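Local coordinates for CRISPR-associated endoribonuclease Cas2 2 (Sulfolobus solfataricus, PDB 3EXC), which acts as a magnesium-dependent endoribonuclease specific for single-stranded RNA in CRISPR adaptive immunity, working as a homodimer that also assembles with a Cas1 dimer, at the interface of chains A and B. Residues are numbered along the deposited sequence; one frame, centred on the assembly and turned at random. Chains: chain A/B, Uncharacterized protein.

The interface of chains A and B. Residues chain A 9, 11, 64-66; chain B 33-34, 75, 78, 80.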
loop_
_atom_site.group_PDB
_atom_site.type_symbol
_atom_site.label_atom_id
_atom_site.label_comp_id
_atom_site.label_asym_id
_atom_site.label_seq_id
_atom_site.Cartn_x
_atom_site.Cartn_y
_atom_site.Cartn_z
ATOM N N VAL A 9 -2.057 -3.667 2.539
ATOM C CA VAL A 9 -0.694 -3.304 2.360
ATOM C C VAL A 9 0.068 -3.784 3.591
ATOM O O VAL A 9 -0.265 -3.464 4.738
ATOM C CB VAL A 9 -0.607 -1.738 2.251
ATOM C CG1 VAL A 9 0.821 -1.254 2.034
ATOM C CG2 VAL A 9 -1.458 -1.280 1.064
ATOM N N ASP A 11 3.972 -4.765 5.833
ATOM C CA ASP A 11 5.366 -4.531 6.115
ATOM C C ASP A 11 5.665 -5.654 7.131
ATOM O O ASP A 11 5.454 -5.544 8.356
ATOM C CB ASP A 11 5.487 -3.082 6.642
ATOM C CG ASP A 11 6.849 -2.763 7.283
ATOM O OD1 ASP A 11 7.718 -3.689 7.385
ATOM O OD2 ASP A 11 7.034 -1.567 7.733
ATOM N N ILE A 64 3.416 -4.435 10.407
ATOM C CA ILE A 64 2.339 -3.461 10.208
ATOM C C ILE A 64 1.581 -3.910 8.989
ATOM O O ILE A 64 2.190 -4.223 7.981
ATOM C CB ILE A 64 2.811 -2.024 9.908
ATOM C CG1 ILE A 64 3.787 -1.526 10.956
ATOM C CG2 ILE A 64 1.643 -1.059 10.005
ATOM C CD1 ILE A 64 4.800 -0.481 10.403
ATOM N N VAL A 65 0.248 -3.921 9.068
ATOM C CA VAL A 65 -0.625 -4.231 7.972
ATOM C C VAL A 65 -1.743 -3.207 7.977
ATOM O O VAL A 65 -2.352 -2.928 9.022
ATOM C CB VAL A 65 -1.224 -5.637 8.103
ATOM C CG1 VAL A 65 -2.103 -5.935 6.856
ATOM C CG2 VAL A 65 -0.113 -6.728 8.100
ATOM N N HIS A 66 -2.023 -2.622 6.823
ATOM C CA HIS A 66 -3.128 -1.720 6.702
ATOM C C HIS A 66 -4.203 -2.357 5.862
ATOM O O HIS A 66 -3.927 -2.927 4.810
ATOM C CB HIS A 66 -2.659 -0.547 5.937
ATOM C CG HIS A 66 -2.038 0.467 6.795
ATOM N ND1 HIS A 66 -0.774 0.301 7.320
ATOM C CD2 HIS A 66 -2.516 1.639 7.291
ATOM C CE1 HIS A 66 -0.504 1.320 8.130
ATOM N NE2 HIS A 66 -1.538 2.150 8.123
ATOM N N ILE B 33 3.462 5.724 6.580
ATOM C CA ILE B 33 2.621 4.854 7.407
ATOM C C ILE B 33 3.207 3.435 7.496
ATOM O O ILE B 33 2.829 2.712 8.394
ATOM C CB ILE B 33 1.172 4.738 6.881
ATOM C CG1 ILE B 33 1.183 4.210 5.485
ATOM C CG2 ILE B 33 0.507 6.060 6.906
ATOM C CD1 ILE B 33 -0.265 3.788 4.869
ATOM N N GLN B 34 4.068 3.011 6.556
ATOM C CA GLN B 34 4.713 1.671 6.624
ATOM C C GLN B 34 5.959 1.754 5.861
ATOM O O GLN B 34 6.164 2.717 5.163
ATOM C CB GLN B 34 3.973 0.674 5.761
ATOM C CG GLN B 34 2.808 0.168 6.301
ATOM C CD GLN B 34 2.303 -1.014 5.550
ATOM O OE1 GLN B 34 3.043 -1.671 4.791
ATOM N NE2 GLN B 34 1.062 -1.400 5.871
ATOM N N TRP B 75 -10.256 6.369 4.565
ATOM C CA TRP B 75 -8.969 6.284 5.259
ATOM C C TRP B 75 -9.170 6.117 6.793
ATOM O O TRP B 75 -8.555 5.278 7.494
ATOM C CB TRP B 75 -8.240 7.577 4.985
ATOM C CG TRP B 75 -7.013 7.697 5.814
ATOM C CD1 TRP B 75 -6.754 8.641 6.779
ATOM C CD2 TRP B 75 -5.874 6.831 5.770
ATOM N NE1 TRP B 75 -5.495 8.408 7.341
ATOM C CE2 TRP B 75 -4.940 7.311 6.731
ATOM C CE3 TRP B 75 -5.566 5.665 5.031
ATOM C CZ2 TRP B 75 -3.727 6.674 6.973
ATOM C CZ3 TRP B 75 -4.345 5.041 5.247
ATOM C CH2 TRP B 75 -3.450 5.534 6.227
ATOM N N ARG B 78 -9.947 2.685 8.005
ATOM C CA ARG B 78 -8.974 1.600 7.844
ATOM C C ARG B 78 -8.847 0.825 9.177
ATOM O O ARG B 78 -9.232 1.303 10.235
ATOM C CB ARG B 78 -7.610 2.240 7.546
ATOM C CG ARG B 78 -7.045 2.969 8.770
ATOM C CD ARG B 78 -5.797 3.786 8.391
ATOM N NE ARG B 78 -5.220 4.537 9.480
ATOM C CZ ARG B 78 -5.716 5.704 9.907
ATOM N NH1 ARG B 78 -5.088 6.378 10.884
ATOM N NH2 ARG B 78 -6.856 6.193 9.378
ATOM N N VAL B 80 -5.651 -0.962 11.207
ATOM C CA VAL B 80 -4.237 -1.130 11.201
ATOM C C VAL B 80 -3.861 -2.215 12.206
ATOM O O VAL B 80 -4.210 -2.180 13.400
ATOM C CB VAL B 80 -3.576 0.160 11.658
ATOM C CG1 VAL B 80 -2.049 0.120 11.411
ATOM C CG2 VAL B 80 -4.228 1.367 10.936
#
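The imidazole of A:His66 is clamped between B:Ile33 and B:Val80 at the two-fold interface of the Cas2 homodimer, whose subunits have the ferredoxin-like fold of the family. B:Ile33 sets its CD1 methyl over the centre of one ring face, 3.9 Å from the centroid, in a CH-pi contact. Its CG1 branch sits between backbone N and carbonyl carbon (chi1 58°), and the extended chain beyond it carries the methyl out to the ring. On the opposite face B:Val80 lies alongside the histidine, its CG1 methyl nearer the rim, 3.8 Å from CE1. A flat ring suits this slot because both faces accept methyls while its nitrogens remain at the edge. A beta-branched valine suits the other wall: it is at home in a strand, here 79-82 of chain B, which pairs antiparallel with strand 64-70 of chain A at A:His66, and its methyls meet the ring.

Farther out, CH2 of the B:Trp75 indole and CD of B:Arg78 both approach CD2 of the histidine, the latter at 4.1 Å. The arginine is steadied within its own chain: NH2 donates to the B:Trp75 carbonyl O at 2.7 Å, and the guanidinium lies against the indole face.

Toward the polar rim, B:Gln34 runs antiparallel to the histidine side chain, stretched out from CG (chi2 -167°). Its carboxamide NE2 donates to A:His66 ND1 at 2.9 Å, somewhat tilted from the ring plane. The same NE2 donates to A:Val9 O at 2.7 Å, approaching from above the carbonyl plane. A primary amide suits this place because NE2 carries two N-H groups, one for each acceptor; the pair would hold the amide's rotation and favour ND1 as the ring's acceptor nitrogen. OE1 then turns toward CB of A:Asp11, 3.4 Å away, bringing the partner chain beside the family's catalytic aspartate and likely magnesium ligand.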